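Local atomic coordinates of ubiquitin-conjugating enzyme E2, putative (PDB entry 2Q0V), a protein that probably takes part in ubiquitin conjugation as a UBE2V-like variant of the E2 ubiquitin-conjugating enzymes. Residues A[111-114]-A[115-118]; A[126-129]-A[130-134]. All coordinates share one frame; numbering follows the deposited sequence.

Contact 1 (A[111-114]-A[115-118]). With PO4 (phosphate ion), chain B.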
ATOM      1  N   ASN A 111     -12.645  -6.347   1.778  1.00 37.82           N
ATOM      2  CA  ASN A 111     -13.995  -6.050   1.310  1.00 37.21           C
ATOM      3  C   ASN A 111     -14.472  -4.625   1.571  1.00 36.73           C
ATOM      4  O   ASN A 111     -15.511  -4.198   1.039  1.00 36.19           O
ATOM      5  CB  ASN A 111     -14.994  -7.072   1.861  1.00 37.30           C
ATOM      6  CG  ASN A 111     -14.834  -8.445   1.225  1.00 38.72           C
ATOM      7  OD1 ASN A 111     -14.570  -8.561   0.019  1.00 40.30           O
ATOM      8  ND2 ASN A 111     -14.993  -9.502   2.032  1.00 39.68           N
ATOM      9  N   ASN A 112     -13.700  -3.890   2.368  1.00 36.19           N
ATOM     10  CA  ASN A 112     -13.953  -2.472   2.617  1.00 36.07           C
ATOM     11  C   ASN A 112     -13.108  -1.482   1.794  1.00 35.75           C
ATOM     12  O   ASN A 112     -13.128  -0.292   2.062  1.00 35.86           O
ATOM     13  CB  ASN A 112     -13.778  -2.175   4.105  1.00 36.16           C
ATOM     14  CG  ASN A 112     -14.738  -2.929   4.958  1.00 35.68           C
ATOM     15  OD1 ASN A 112     -15.410  -3.855   4.497  1.00 37.29           O
ATOM     16  ND2 ASN A 112     -14.821  -2.547   6.208  1.00 33.36           N
ATOM     17  N   LEU A 113     -12.357  -1.982   0.821  1.00 35.81           N
ATOM     18  CA  LEU A 113     -11.549  -1.153  -0.065  1.00 36.00           C
ATOM     19  C   LEU A 113     -11.782  -1.693  -1.490  1.00 36.80           C
ATOM     20  O   LEU A 113     -11.521  -2.880  -1.747  1.00 37.41           O
ATOM     21  CB  LEU A 113     -10.065  -1.203   0.351  1.00 35.28           C
ATOM     22  CG  LEU A 113      -9.107  -0.116  -0.172  1.00 35.85           C
ATOM     23  CD1 LEU A 113      -9.420   1.269   0.421  1.00 34.27           C
ATOM     24  CD2 LEU A 113      -7.635  -0.452   0.026  1.00 33.78           C
ATOM     25  N   HIS A 114     -12.294  -0.841  -2.388  1.00 37.38           N
ATOM     26  CA  HIS A 114     -12.654  -1.241  -3.760  1.00 37.80           C
ATOM     27  C   HIS A 114     -11.551  -1.976  -4.461  1.00 37.25           C
ATOM     28  O   HIS A 114     -11.764  -3.074  -4.932  1.00 37.71           O
ATOM     29  CB  HIS A 114     -13.086  -0.061  -4.661  1.00 39.09           C
ATOM     30  CG  HIS A 114     -13.214  -0.444  -6.125  1.00 42.95           C
ATOM     31  ND1 HIS A 114     -14.401  -0.880  -6.688  1.00 45.07           N
ATOM     32  CD2 HIS A 114     -12.285  -0.519  -7.116  1.00 43.76           C
ATOM     33  CE1 HIS A 114     -14.201  -1.176  -7.962  1.00 46.63           C
ATOM     34  NE2 HIS A 114     -12.926  -0.969  -8.248  1.00 45.32           N
ATOM     35  N   ILE A 115     -10.366  -1.383  -4.544  1.00 37.27           N
ATOM     36  CA  ILE A 115      -9.327  -1.979  -5.371  1.00 36.77           C
ATOM     37  C   ILE A 115      -8.879  -3.346  -4.881  1.00 36.84           C
ATOM     38  O   ILE A 115      -8.346  -4.108  -5.669  1.00 36.73           O
ATOM     39  CB  ILE A 115      -8.099  -1.040  -5.641  1.00 37.06           C
ATOM     40  CG1 ILE A 115      -7.443  -0.587  -4.344  1.00 36.59           C
ATOM     41  CG2 ILE A 115      -8.459   0.153  -6.542  1.00 36.86           C
ATOM     42  CD1 ILE A 115      -6.151  -1.282  -4.149  1.00 36.42           C
ATOM     43  N   LEU A 116      -9.068  -3.656  -3.594  1.00 37.22           N
ATOM     44  CA  LEU A 116      -8.687  -4.987  -3.073  1.00 37.00           C
ATOM     45  C   LEU A 116      -9.815  -5.966  -3.260  1.00 37.53           C
ATOM     46  O   LEU A 116      -9.582  -7.091  -3.688  1.00 37.75           O
ATOM     47  CB  LEU A 116      -8.261  -4.952  -1.602  1.00 36.17           C
ATOM     48  CG  LEU A 116      -6.939  -4.236  -1.268  1.00 36.03           C
ATOM     49  CD1 LEU A 116      -6.778  -4.176   0.237  1.00 32.04           C
ATOM     50  CD2 LEU A 116      -5.710  -4.884  -1.932  1.00 32.75           C
ATOM     51  N   LYS A 117     -11.027  -5.524  -2.923  1.00 38.37           N
ATOM     52  CA  LYS A 117     -12.256  -6.282  -3.112  1.00 39.83           C
ATOM     53  C   LYS A 117     -12.412  -6.721  -4.564  1.00 41.09           C
ATOM     54  O   LYS A 117     -12.530  -7.918  -4.865  1.00 41.38           O
ATOM     55  CB  LYS A 117     -13.445  -5.404  -2.750  1.00 40.01           C
ATOM     56  CG  LYS A 117     -14.722  -6.165  -2.586  1.00 40.36           C
ATOM     57  CD  LYS A 117     -15.899  -5.240  -2.564  1.00 41.21           C
ATOM     58  CE  LYS A 117     -17.138  -6.072  -2.901  1.00 47.51           C
ATOM     59  NZ  LYS A 117     -18.469  -5.358  -2.874  1.00 49.23           N
ATOM     60  N   ASN A 118     -12.407  -5.742  -5.463  1.00 41.65           N
ATOM     61  CA  ASN A 118     -12.530  -6.006  -6.885  1.00 41.97           C
ATOM     62  C   ASN A 118     -11.188  -5.852  -7.514  1.00 42.13           C
ATOM     63  O   ASN A 118     -11.053  -5.066  -8.438  1.00 42.72           O
ATOM     64  CB  ASN A 118     -13.476  -5.013  -7.536  1.00 41.59           C
ATOM     65  CG  ASN A 118     -14.759  -4.889  -6.801  1.00 42.53           C
ATOM     66  OD1 ASN A 118     -15.079  -3.826  -6.264  1.00 43.00           O
ATOM     67  ND2 ASN A 118     -15.506  -5.994  -6.728  1.00 45.29           N
TER
HETATM   68  P   PO4 B 157     -18.879  -3.153  -5.397  1.00120.84           P
HETATM   69  O1  PO4 B 157     -19.829  -2.726  -4.299  1.00120.51           O
HETATM   70  O2  PO4 B 157     -17.513  -2.548  -5.143  1.00120.57           O
HETATM   71  O3  PO4 B 157     -18.760  -4.660  -5.439  1.00120.56           O
HETATM   72  O4  PO4 B 157     -19.437  -2.691  -6.721  1.00120.67           O

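Contact 2 (A[126-129]-A[130-134])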
ATOM      1  N   GLU A 126       1.468   0.872  -5.719  1.00 32.27           N
ATOM      2  CA  GLU A 126       1.146   2.290  -5.735  1.00 33.62           C
ATOM      3  C   GLU A 126      -0.368   2.582  -5.689  1.00 31.77           C
ATOM      4  O   GLU A 126      -0.806   3.394  -4.862  1.00 31.45           O
ATOM      5  CB  GLU A 126       1.843   2.976  -6.900  1.00 33.29           C
ATOM      6  CG  GLU A 126       1.469   4.421  -7.143  1.00 36.36           C
ATOM      7  CD  GLU A 126       2.304   5.071  -8.272  1.00 38.95           C
ATOM      8  OE1 GLU A 126       3.262   4.416  -8.798  1.00 45.17           O
ATOM      9  OE2 GLU A 126       1.998   6.244  -8.633  1.00 44.35           O
ATOM     10  N   THR A 127      -1.154   1.895  -6.518  1.00 30.44           N
ATOM     11  CA  THR A 127      -2.638   2.007  -6.468  1.00 30.12           C
ATOM     12  C   THR A 127      -3.209   1.839  -5.059  1.00 29.84           C
ATOM     13  O   THR A 127      -4.158   2.535  -4.674  1.00 29.95           O
ATOM     14  CB  THR A 127      -3.357   0.958  -7.385  1.00 29.63           C
ATOM     15  OG1 THR A 127      -2.676   0.867  -8.635  1.00 28.86           O
ATOM     16  CG2 THR A 127      -4.772   1.366  -7.667  1.00 28.04           C
ATOM     17  N   ILE A 128      -2.652   0.883  -4.324  1.00 29.37           N
ATOM     18  CA  ILE A 128      -3.096   0.583  -2.969  1.00 29.91           C
ATOM     19  C   ILE A 128      -2.757   1.770  -2.056  1.00 28.72           C
ATOM     20  O   ILE A 128      -3.606   2.284  -1.365  1.00 28.77           O
ATOM     21  CB  ILE A 128      -2.428  -0.711  -2.442  1.00 30.12           C
ATOM     22  CG1 ILE A 128      -2.849  -1.937  -3.290  1.00 30.55           C
ATOM     23  CG2 ILE A 128      -2.690  -0.870  -0.912  1.00 29.14           C
ATOM     24  CD1 ILE A 128      -1.984  -3.212  -3.015  1.00 30.68           C
ATOM     25  N   LEU A 129      -1.519   2.226  -2.126  1.00 28.71           N
ATOM     26  CA  LEU A 129      -1.063   3.351  -1.327  1.00 28.29           C
ATOM     27  C   LEU A 129      -1.894   4.592  -1.598  1.00 28.70           C
ATOM     28  O   LEU A 129      -2.442   5.147  -0.663  1.00 29.78           O
ATOM     29  CB  LEU A 129       0.448   3.558  -1.494  1.00 27.86           C
ATOM     30  CG  LEU A 129       1.242   2.325  -1.026  1.00 26.83           C
ATOM     31  CD1 LEU A 129       2.741   2.441  -1.283  1.00 22.64           C
ATOM     32  CD2 LEU A 129       0.907   1.877   0.441  1.00 24.41           C
ATOM     33  N   ILE A 130      -2.049   4.961  -2.872  1.00 29.36           N
ATOM     34  CA  ILE A 130      -2.986   5.993  -3.329  1.00 29.54           C
ATOM     35  C   ILE A 130      -4.418   5.830  -2.839  1.00 29.22           C
ATOM     36  O   ILE A 130      -5.036   6.760  -2.358  1.00 29.33           O
ATOM     37  CB  ILE A 130      -3.008   6.070  -4.861  1.00 30.19           C
ATOM     38  CG1 ILE A 130      -1.650   6.517  -5.383  1.00 28.97           C
ATOM     39  CG2 ILE A 130      -4.130   7.055  -5.370  1.00 28.80           C
ATOM     40  CD1 ILE A 130      -1.594   6.535  -6.990  1.00 31.18           C
ATOM     41  N   SER A 131      -4.943   4.627  -2.946  1.00 29.99           N
ATOM     42  CA  SER A 131      -6.286   4.327  -2.442  1.00 30.27           C
ATOM     43  C   SER A 131      -6.461   4.532  -0.964  1.00 30.07           C
ATOM     44  O   SER A 131      -7.525   4.964  -0.532  1.00 30.74           O
ATOM     45  CB  SER A 131      -6.678   2.906  -2.804  1.00 29.29           C
ATOM     46  OG  SER A 131      -7.030   2.902  -4.157  1.00 31.62           O
ATOM     47  N   LEU A 132      -5.434   4.180  -0.198  1.00 30.47           N
ATOM     48  CA  LEU A 132      -5.441   4.373   1.247  1.00 30.91           C
ATOM     49  C   LEU A 132      -5.374   5.848   1.627  1.00 31.00           C
ATOM     50  O   LEU A 132      -6.086   6.293   2.528  1.00 30.19           O
ATOM     51  CB  LEU A 132      -4.321   3.559   1.905  1.00 31.29           C
ATOM     52  CG  LEU A 132      -4.562   2.028   1.931  1.00 31.95           C
ATOM     53  CD1 LEU A 132      -3.277   1.293   2.416  1.00 33.55           C
ATOM     54  CD2 LEU A 132      -5.755   1.678   2.792  1.00 28.64           C
ATOM     55  N   ARG A 133      -4.578   6.624   0.898  1.00 31.40           N
ATOM     56  CA  ARG A 133      -4.553   8.041   1.154  1.00 32.71           C
ATOM     57  C   ARG A 133      -5.884   8.723   0.796  1.00 33.35           C
ATOM     58  O   ARG A 133      -6.258   9.688   1.432  1.00 33.42           O
ATOM     59  CB  ARG A 133      -3.401   8.697   0.416  1.00 33.49           C
ATOM     60  CG  ARG A 133      -2.698   9.667   1.262  1.00 35.29           C
ATOM     61  CD  ARG A 133      -1.240   9.824   0.877  1.00 38.24           C
ATOM     62  NE  ARG A 133      -1.135  10.948  -0.026  1.00 42.09           N
ATOM     63  CZ  ARG A 133      -1.308  12.226   0.301  1.00 39.13           C
ATOM     64  NH1 ARG A 133      -1.214  13.134  -0.646  1.00 41.53           N
ATOM     65  NH2 ARG A 133      -1.550  12.601   1.539  1.00 35.81           N
ATOM     66  N   GLN A 134      -6.606   8.201  -0.195  1.00 33.78           N
ATOM     67  CA  GLN A 134      -7.904   8.767  -0.573  1.00 34.11           C
ATOM     68  C   GLN A 134      -9.006   8.421   0.390  1.00 34.21           C
ATOM     69  O   GLN A 134      -9.889   9.230   0.638  1.00 33.92           O
ATOM     70  CB  GLN A 134      -8.266   8.378  -1.997  1.00 33.82           C
ATOM     71  CG  GLN A 134      -7.328   9.105  -2.995  1.00 37.28           C
ATOM     72  CD  GLN A 134      -7.827  10.502  -3.363  1.00 37.99           C
ATOM     73  OE1 GLN A 134      -9.041  10.756  -3.422  1.00 41.67           O
ATOM     74  NE2 GLN A 134      -6.912  11.388  -3.636  1.00 38.28           N
TER

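Contact 1 (A[111-114]-A[115-118])
Lys117 N donates to Leu113 O at 2.9 Å with an N-H...O angle of 171°, and Asn118 N to His114 O at 2.8 Å; these two i to i+4 bonds define the short helix 114-117, with Leu113 at its N-cap position. A third bond, Leu116 N to Leu113 O at 3.2 Å, is weak. In canonical E2 enzymes a short helix of this kind follows closely after the catalytic cysteine.

On the buried side, Leu113 CD2 meets Leu116 CD1 at 3.8 Å. On the outer side, Asn118 lays its CB over one face of the His114 imidazole. This is a CH-pi contact: Asn118 CB lies 4.2 Å from the centroid of the His114 ring and 23° off its normal. The Asn118 amide plane is turned 55° from the ring. Farther round, Asn111 OD1 touches Lys117 CG at 3.5 Å, where the two side chains cross at about a right angle.

Beyond CG the Lys117 chain is extended, which carries NZ out to a hydrogen bond of 2.7 Å with O3 of the phosphate ion. The ion probably came from the crystallisation liquor, so the lysine ammonium implies a surface point that can hold an anion, without identifying a substrate site.

Contact 2 (A[126-129]-A[130-134])
Ile130 N donates to Glu126 O at 2.8 Å, the first of four consecutive i to i+4 bonds that run on to Arg133 N with Leu129 O at 3.0 Å and make 126-134 a regular alpha helix. It belongs to helix 125-135 of the ubiquitin-conjugating fold, which packs on the four-stranded antiparallel sheet: Leu129 touches Val42, Phe44 and Cys59, and Leu132 touches Ile61.

The Thr127 carbonyl departs from the simple pattern. Its O accepts Ser131 N at 2.8 Å and Ser131 OG at 2.9 Å, the two donors arriving from opposite faces of the carbonyl plane and tilted from it by 33° and 29° respectively. The serine chi1 of -77° sets OG beside its own backbone N, from where it folds back to the preceding turn and spends its proton on the main chain.

Hydrocarbon contacts follow the same spacing. Ile128 CG2 and Leu132 CD1 meet at 4.0 Å, the two side chains lying side by side and pointing the same way. Toward the other flank, Ile130 CD1 rests against Glu126 CG at 3.7 Å. The glutamate is extended past this methyl, and its carboxylate closes a salt bridge from OE2 to Arg32 NH1, tying the helix to helix 22-34.

Arg133 hardly touches the preceding turn through its side chain. Its chain bends at chi3, and the guanidinium NH2 donates to Phe62 O at the end of strand 56-62.

In the fold
Contacts 1 and 2 follow each other in the chain, their centres 12 Å apart, and meet where the short helix 114-117 leans on helix 125-135. Ile115 is the main bridge: its CD1 packs on Ile128 CG1 at 3.5 Å, and its CG2 on Thr127 CG2 at 4.0 Å. Leu113 adds a second point, CD2 to Leu132 CD2 at 4.0 Å. The short helix thus lies alongside helix 125-135, whose Leu129 and Leu132 reach the sheet. In canonical E2 enzymes the catalytic cysteine falls one or two residues before the N-cap of the equivalent short helix; here those positions are Asn111 and Asn112, consistent with a UBE2V-type variant.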